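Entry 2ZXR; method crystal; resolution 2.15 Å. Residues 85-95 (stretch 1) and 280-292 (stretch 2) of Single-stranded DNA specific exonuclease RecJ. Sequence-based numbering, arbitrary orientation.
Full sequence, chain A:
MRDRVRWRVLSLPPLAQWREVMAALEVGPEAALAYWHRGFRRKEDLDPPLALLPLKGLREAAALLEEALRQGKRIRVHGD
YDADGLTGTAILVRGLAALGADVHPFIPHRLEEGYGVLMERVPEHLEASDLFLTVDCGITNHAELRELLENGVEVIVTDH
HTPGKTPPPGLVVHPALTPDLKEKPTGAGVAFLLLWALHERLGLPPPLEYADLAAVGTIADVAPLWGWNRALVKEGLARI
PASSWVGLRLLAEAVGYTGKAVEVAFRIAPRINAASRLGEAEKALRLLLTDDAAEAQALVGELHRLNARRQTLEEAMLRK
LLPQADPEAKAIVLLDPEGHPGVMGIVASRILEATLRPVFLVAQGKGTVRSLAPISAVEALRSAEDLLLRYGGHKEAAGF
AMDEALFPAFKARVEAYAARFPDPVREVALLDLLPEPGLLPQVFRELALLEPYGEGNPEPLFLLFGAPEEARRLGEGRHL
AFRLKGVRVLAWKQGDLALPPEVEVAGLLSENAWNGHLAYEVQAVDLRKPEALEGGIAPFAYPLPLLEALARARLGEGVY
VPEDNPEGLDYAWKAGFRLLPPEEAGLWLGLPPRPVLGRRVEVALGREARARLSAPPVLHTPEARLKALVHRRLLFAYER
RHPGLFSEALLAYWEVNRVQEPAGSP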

ATOM      1  N   GLY A  85      17.282   9.837  -8.177  1.00 21.56           N
ATOM      2  CA  GLY A  85      18.568  10.495  -8.359  1.00 19.64           C
ATOM      3  C   GLY A  85      18.493  11.649  -9.367  1.00 19.56           C
ATOM      4  O   GLY A  85      19.095  12.716  -9.164  1.00 18.62           O
ATOM      5  N   LEU A  86      17.756  11.457 -10.456  1.00 18.01           N
ATOM      6  CA  LEU A  86      17.642  12.504 -11.461  1.00 17.90           C
ATOM      7  C   LEU A  86      16.880  13.743 -10.993  1.00 18.23           C
ATOM      8  O   LEU A  86      17.286  14.882 -11.311  1.00 17.35           O
ATOM      9  CB  LEU A  86      17.006  11.960 -12.736  1.00 17.56           C
ATOM     10  CG  LEU A  86      17.857  10.956 -13.513  1.00 19.16           C
ATOM     11  CD1 LEU A  86      17.030  10.308 -14.610  1.00 18.70           C
ATOM     12  CD2 LEU A  86      19.048  11.670 -14.128  1.00 20.31           C
ATOM     13  N   THR A  87      15.785  13.548 -10.251  1.00 17.54           N
ATOM     14  CA  THR A  87      15.035  14.702  -9.793  1.00 16.57           C
ATOM     15  C   THR A  87      15.857  15.403  -8.723  1.00 17.29           C
ATOM     16  O   THR A  87      15.858  16.632  -8.644  1.00 17.64           O
ATOM     17  CB  THR A  87      13.625  14.322  -9.270  1.00 17.11           C
ATOM     18  OG1 THR A  87      13.725  13.311  -8.267  1.00 15.50           O
ATOM     19  CG2 THR A  87      12.749  13.835 -10.424  1.00 15.48           C
ATOM     20  N   GLY A  88      16.582  14.617  -7.927  1.00 17.37           N
ATOM     21  CA  GLY A  88      17.427  15.178  -6.899  1.00 17.10           C
ATOM     22  C   GLY A  88      18.554  16.012  -7.523  1.00 18.39           C
ATOM     23  O   GLY A  88      18.870  17.095  -7.033  1.00 17.29           O
ATOM     24  N   THR A  89      19.198  15.542  -8.588  1.00 19.76           N
ATOM     25  CA  THR A  89      20.247  16.400  -9.142  1.00 20.11           C
ATOM     26  C   THR A  89      19.628  17.626  -9.849  1.00 20.80           C
ATOM     27  O   THR A  89      20.193  18.720  -9.799  1.00 21.11           O
ATOM     28  CB  THR A  89      21.314  15.637 -10.046  1.00 21.87           C
ATOM     29  OG1 THR A  89      21.041  15.826 -11.427  1.00 25.32           O
ATOM     30  CG2 THR A  89      21.386  14.187  -9.729  1.00 15.31           C
ATOM     31  N   ALA A  90      18.442  17.480 -10.443  1.00 20.06           N
ATOM     32  CA  ALA A  90      17.824  18.635 -11.075  1.00 20.23           C
ATOM     33  C   ALA A  90      17.573  19.695 -10.004  1.00 20.07           C
ATOM     34  O   ALA A  90      17.744  20.877 -10.256  1.00 21.09           O
ATOM     35  CB  ALA A  90      16.520  18.257 -11.778  1.00 18.26           C
ATOM     36  N   ILE A  91      17.198  19.269  -8.802  1.00 19.43           N
ATOM     37  CA  ILE A  91      16.944  20.211  -7.734  1.00 19.16           C
ATOM     38  C   ILE A  91      18.226  20.952  -7.375  1.00 20.19           C
ATOM     39  O   ILE A  91      18.244  22.172  -7.315  1.00 21.12           O
ATOM     40  CB  ILE A  91      16.397  19.494  -6.448  1.00 18.35           C
ATOM     41  CG1 ILE A  91      14.931  19.111  -6.644  1.00 15.35           C
ATOM     42  CG2 ILE A  91      16.506  20.414  -5.213  1.00 15.16           C
ATOM     43  CD1 ILE A  91      14.467  18.084  -5.591  1.00 17.48           C
ATOM     44  N   LEU A  92      19.299  20.213  -7.123  1.00 20.37           N
ATOM     45  CA  LEU A  92      20.539  20.859  -6.755  1.00 21.16           C
ATOM     46  C   LEU A  92      21.124  21.693  -7.873  1.00 21.45           C
ATOM     47  O   LEU A  92      21.608  22.794  -7.608  1.00 21.69           O
ATOM     48  CB  LEU A  92      21.545  19.817  -6.257  1.00 20.96           C
ATOM     49  CG  LEU A  92      21.045  19.255  -4.915  1.00 20.15           C
ATOM     50  CD1 LEU A  92      21.757  17.981  -4.591  1.00 19.61           C
ATOM     51  CD2 LEU A  92      21.258  20.275  -3.815  1.00 19.43           C
ATOM     52  N   VAL A  93      21.079  21.203  -9.112  1.00 19.53           N
ATOM     53  CA  VAL A  93      21.637  21.995 -10.205  1.00 20.79           C
ATOM     54  C   VAL A  93      20.826  23.273 -10.449  1.00 20.72           C
ATOM     55  O   VAL A  93      21.395  24.366 -10.480  1.00 22.19           O
ATOM     56  CB  VAL A  93      21.746  21.164 -11.514  1.00 20.99           C
ATOM     57  CG1 VAL A  93      22.068  22.090 -12.713  1.00 19.47           C
ATOM     58  CG2 VAL A  93      22.856  20.082 -11.345  1.00 19.44           C
ATOM     59  N   ARG A  94      19.513  23.166 -10.627  1.00 20.41           N
ATOM     60  CA  ARG A  94      18.717  24.381 -10.830  1.00 20.16           C
ATOM     61  C   ARG A  94      18.828  25.282  -9.590  1.00 20.80           C
ATOM     62  O   ARG A  94      19.092  26.467  -9.704  1.00 21.28           O
ATOM     63  CB  ARG A  94      17.228  24.059 -11.063  1.00 19.20           C
ATOM     64  CG  ARG A  94      16.831  23.544 -12.464  1.00 19.35           C
ATOM     65  CD  ARG A  94      15.301  23.445 -12.482  1.00 20.40           C
ATOM     66  NE  ARG A  94      14.655  23.018 -13.713  1.00 18.34           N
ATOM     67  CZ  ARG A  94      14.405  23.795 -14.759  1.00 19.66           C
ATOM     68  NH1 ARG A  94      14.782  25.075 -14.736  1.00 19.76           N
ATOM     69  NH2 ARG A  94      13.693  23.316 -15.791  1.00 17.00           N
ATOM     70  N   GLY A  95      18.608  24.718  -8.409  1.00 21.27           N
ATOM     71  CA  GLY A  95      18.655  25.510  -7.192  1.00 22.45           C
ATOM     72  C   GLY A  95      19.949  26.273  -6.933  1.00 23.62           C
ATOM     73  O   GLY A  95      19.926  27.462  -6.590  1.00 23.07           O
ATOM     74  N   GLU A 280      20.045   6.303 -21.578  1.00 30.62           N
ATOM     75  CA  GLU A 280      19.858   7.669 -22.064  1.00 29.96           C
ATOM     76  C   GLU A 280      19.395   8.586 -20.927  1.00 27.96           C
ATOM     77  O   GLU A 280      18.531   9.434 -21.101  1.00 26.80           O
ATOM     78  CB  GLU A 280      18.902   7.705 -23.280  1.00 31.55           C
ATOM     79  CG  GLU A 280      19.573   7.157 -24.573  1.00 35.71           C
ATOM     80  CD  GLU A 280      18.696   7.168 -25.843  1.00 38.74           C
ATOM     81  OE1 GLU A 280      18.562   6.089 -26.482  1.00 42.46           O
ATOM     82  OE2 GLU A 280      18.157   8.232 -26.239  1.00 40.15           O
ATOM     83  N   ALA A 281      20.015   8.416 -19.762  1.00 27.69           N
ATOM     84  CA  ALA A 281      19.704   9.232 -18.578  1.00 28.33           C
ATOM     85  C   ALA A 281      19.847  10.753 -18.831  1.00 28.25           C
ATOM     86  O   ALA A 281      19.090  11.541 -18.269  1.00 27.65           O
ATOM     87  CB  ALA A 281      20.577   8.797 -17.386  1.00 27.37           C
ATOM     88  N   GLU A 282      20.793  11.157 -19.682  1.00 29.06           N
ATOM     89  CA  GLU A 282      20.982  12.577 -20.009  1.00 28.86           C
ATOM     90  C   GLU A 282      19.686  13.139 -20.555  1.00 26.81           C
ATOM     91  O   GLU A 282      19.329  14.262 -20.273  1.00 26.98           O
ATOM     92  CB  GLU A 282      22.051  12.795 -21.100  1.00 30.88           C
ATOM     93  CG  GLU A 282      23.091  11.721 -21.206  1.00 37.12           C
ATOM     94  CD  GLU A 282      22.575  10.441 -21.889  1.00 39.49           C
ATOM     95  OE1 GLU A 282      22.908   9.339 -21.379  1.00 41.15           O
ATOM     96  OE2 GLU A 282      21.861  10.536 -22.933  1.00 40.27           O
ATOM     97  N   LYS A 283      18.999  12.357 -21.374  1.00 26.28           N
ATOM     98  CA  LYS A 283      17.742  12.794 -21.963  1.00 24.53           C
ATOM     99  C   LYS A 283      16.741  13.184 -20.885  1.00 23.57           C
ATOM    100  O   LYS A 283      16.082  14.240 -20.973  1.00 21.24           O
ATOM    101  CB  LYS A 283      17.134  11.672 -22.802  1.00 27.00           C
ATOM    102  CG  LYS A 283      17.266  11.821 -24.313  1.00 29.35           C
ATOM    103  CD  LYS A 283      18.678  11.980 -24.744  1.00 31.06           C
ATOM    104  CE  LYS A 283      18.763  12.010 -26.272  1.00 33.09           C
ATOM    105  NZ  LYS A 283      18.154  10.794 -26.886  1.00 32.37           N
ATOM    106  N   ALA A 284      16.601  12.319 -19.883  1.00 22.16           N
ATOM    107  CA  ALA A 284      15.649  12.603 -18.803  1.00 22.06           C
ATOM    108  C   ALA A 284      16.132  13.807 -18.000  1.00 21.65           C
ATOM    109  O   ALA A 284      15.354  14.726 -17.728  1.00 21.58           O
ATOM    110  CB  ALA A 284      15.477  11.375 -17.881  1.00 20.40           C
ATOM    111  N   LEU A 285      17.414  13.807 -17.631  1.00 20.90           N
ATOM    112  CA  LEU A 285      17.934  14.916 -16.858  1.00 21.31           C
ATOM    113  C   LEU A 285      17.698  16.225 -17.608  1.00 21.66           C
ATOM    114  O   LEU A 285      17.199  17.190 -17.033  1.00 20.84           O
ATOM    115  CB  LEU A 285      19.428  14.744 -16.556  1.00 21.19           C
ATOM    116  CG  LEU A 285      20.057  15.888 -15.738  1.00 21.97           C
ATOM    117  CD1 LEU A 285      19.332  16.055 -14.406  1.00 21.80           C
ATOM    118  CD2 LEU A 285      21.536  15.594 -15.487  1.00 22.16           C
ATOM    119  N   ARG A 286      18.025  16.252 -18.896  1.00 21.58           N
ATOM    120  CA  ARG A 286      17.838  17.483 -19.669  1.00 22.30           C
ATOM    121  C   ARG A 286      16.365  17.920 -19.680  1.00 21.96           C
ATOM    122  O   ARG A 286      16.062  19.110 -19.627  1.00 21.42           O
ATOM    123  CB  ARG A 286      18.366  17.286 -21.112  1.00 23.34           C
ATOM    124  CG  ARG A 286      18.273  18.501 -22.039  1.00 23.74           C
ATOM    125  CD  ARG A 286      19.055  19.731 -21.496  1.00 27.44           C
ATOM    126  NE  ARG A 286      18.749  20.921 -22.296  1.00 29.41           N
ATOM    127  CZ  ARG A 286      18.989  22.188 -21.947  1.00 30.74           C
ATOM    128  NH1 ARG A 286      19.565  22.494 -20.787  1.00 30.76           N
ATOM    129  NH2 ARG A 286      18.601  23.166 -22.756  1.00 30.21           N
ATOM    130  N   LEU A 287      15.444  16.963 -19.723  1.00 21.42           N
ATOM    131  CA  LEU A 287      14.050  17.328 -19.741  1.00 21.44           C
ATOM    132  C   LEU A 287      13.722  18.126 -18.477  1.00 20.93           C
ATOM    133  O   LEU A 287      12.938  19.066 -18.525  1.00 21.70           O
ATOM    134  CB  LEU A 287      13.160  16.074 -19.825  1.00 21.20           C
ATOM    135  CG  LEU A 287      11.643  16.333 -19.662  1.00 22.39           C
ATOM    136  CD1 LEU A 287      11.081  17.067 -20.894  1.00 20.08           C
ATOM    137  CD2 LEU A 287      10.910  15.015 -19.447  1.00 21.04           C
ATOM    138  N   LEU A 288      14.346  17.761 -17.364  1.00 19.57           N
ATOM    139  CA  LEU A 288      14.089  18.403 -16.069  1.00 20.60           C
ATOM    140  C   LEU A 288      14.810  19.746 -15.866  1.00 20.41           C
ATOM    141  O   LEU A 288      14.423  20.540 -14.987  1.00 19.66           O
ATOM    142  CB  LEU A 288      14.481  17.444 -14.919  1.00 18.39           C
ATOM    143  CG  LEU A 288      13.771  16.083 -14.942  1.00 19.13           C
ATOM    144  CD1 LEU A 288      14.206  15.233 -13.777  1.00 17.46           C
ATOM    145  CD2 LEU A 288      12.279  16.302 -14.904  1.00 18.77           C
ATOM    146  N   LEU A 289      15.846  19.986 -16.669  1.00 19.63           N
ATOM    147  CA  LEU A 289      16.641  21.211 -16.572  1.00 20.16           C
ATOM    148  C   LEU A 289      16.301  22.324 -17.577  1.00 21.58           C
ATOM    149  O   LEU A 289      16.583  23.502 -17.313  1.00 19.32           O
ATOM    150  CB  LEU A 289      18.124  20.874 -16.727  1.00 19.82           C
ATOM    151  CG  LEU A 289      18.777  19.986 -15.666  1.00 21.37           C
ATOM    152  CD1 LEU A 289      20.260  19.684 -16.042  1.00 19.53           C
ATOM    153  CD2 LEU A 289      18.684  20.690 -14.319  1.00 20.20           C
ATOM    154  N   THR A 290      15.686  21.972 -18.712  1.00 21.79           N
ATOM    155  CA  THR A 290      15.407  22.986 -19.710  1.00 22.63           C
ATOM    156  C   THR A 290      14.199  23.880 -19.424  1.00 23.52           C
ATOM    157  O   THR A 290      13.259  23.476 -18.768  1.00 23.06           O
ATOM    158  CB  THR A 290      15.266  22.358 -21.131  1.00 23.20           C
ATOM    159  OG1 THR A 290      15.170  23.410 -22.106  1.00 23.72           O
ATOM    160  CG2 THR A 290      13.995  21.476 -21.226  1.00 23.69           C
ATOM    161  N   ASP A 291      14.244  25.110 -19.932  1.00 23.89           N
ATOM    162  CA  ASP A 291      13.155  26.073 -19.765  1.00 23.50           C
ATOM    163  C   ASP A 291      12.588  26.348 -21.159  1.00 23.27           C
ATOM    164  O   ASP A 291      11.683  27.161 -21.331  1.00 23.35           O
ATOM    165  CB  ASP A 291      13.684  27.383 -19.166  1.00 24.70           C
ATOM    166  CG  ASP A 291      14.140  27.232 -17.714  1.00 25.86           C
ATOM    167  OD1 ASP A 291      15.043  27.988 -17.317  1.00 27.54           O
ATOM    168  OD2 ASP A 291      13.596  26.388 -16.958  1.00 25.39           O
ATOM    169  N   ASP A 292      13.131  25.655 -22.153  1.00 22.37           N
ATOM    170  CA  ASP A 292      12.695  25.819 -23.544  1.00 22.49           C
ATOM    171  C   ASP A 292      11.586  24.790 -23.762  1.00 22.13           C
ATOM    172  O   ASP A 292      11.837  23.594 -23.794  1.00 21.55           O
ATOM    173  CB  ASP A 292      13.900  25.554 -24.464  1.00 24.46           C
ATOM    174  CG  ASP A 292      13.561  25.591 -25.944  1.00 25.72           C
ATOM    175  OD1 ASP A 292      12.387  25.437 -26.348  1.00 25.95           O
ATOM    176  OD2 ASP A 292      14.521  25.755 -26.722  1.00 29.02           O
TER
HETATM  177  O   HOH W   1      12.161  21.578 -17.355  1.00 14.51           O

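Two helices that meet at a moderate angle commonly pack apolar side chains where they cross and leave polar work to the ends, and this pair from RecJ is a clear example. Stretch 1 is helical throughout, whereas the helix of stretch 2 gives way at T290, the first residue to leave helical phi/psi. The axes run in broadly the same direction, 43° apart, and approach to 9.5 Å. The register advances one turn at a time: L86 CA lies 5.9 Å from L285 CA, and A90 CA 6.2 Å from L289 CA.

A90 suits this close passage because its side chain is a single methyl pointing toward the partner helix: its CB rests 3.8 Å from L288 CB and 4.1 Å from L289 CD2. A turn earlier, L86 also points toward stretch 2 and fills more space, its CD1 3.8 Å from A284 CB and its CD2 3.9 Å from L285 CB. L285, L288 and L289 leave their backbone sideways, but their ends come nearer, and L285 CD1 comes 3.4 Å from T89 OG1. V93 continues the apolar strip, with CG1 4.0 Å from L289 CD2.

At the C-terminal end the chemistry changes. R94 lays its aliphatic portion against leucine, CG 3.9 Å from L289 CD2, and carries its guanidinium to the end of the second helix, where L287 O and L288 O accept no backbone hydrogen bond from within the stretch. R94 NE donates to L288 O at 2.8 Å, and R94 NH2 makes a weak hydrogen bond to T290 O at 3.0 Å. A salt bridge joins R94 NH1 to D291 OD2, 2.8 Å. A water accepts a weak hydrogen bond from R94 NH2 and donates to L287 O and T290 O. Together the contacts bury 553 Å², both sides summed, with R94 and L86 contributing most.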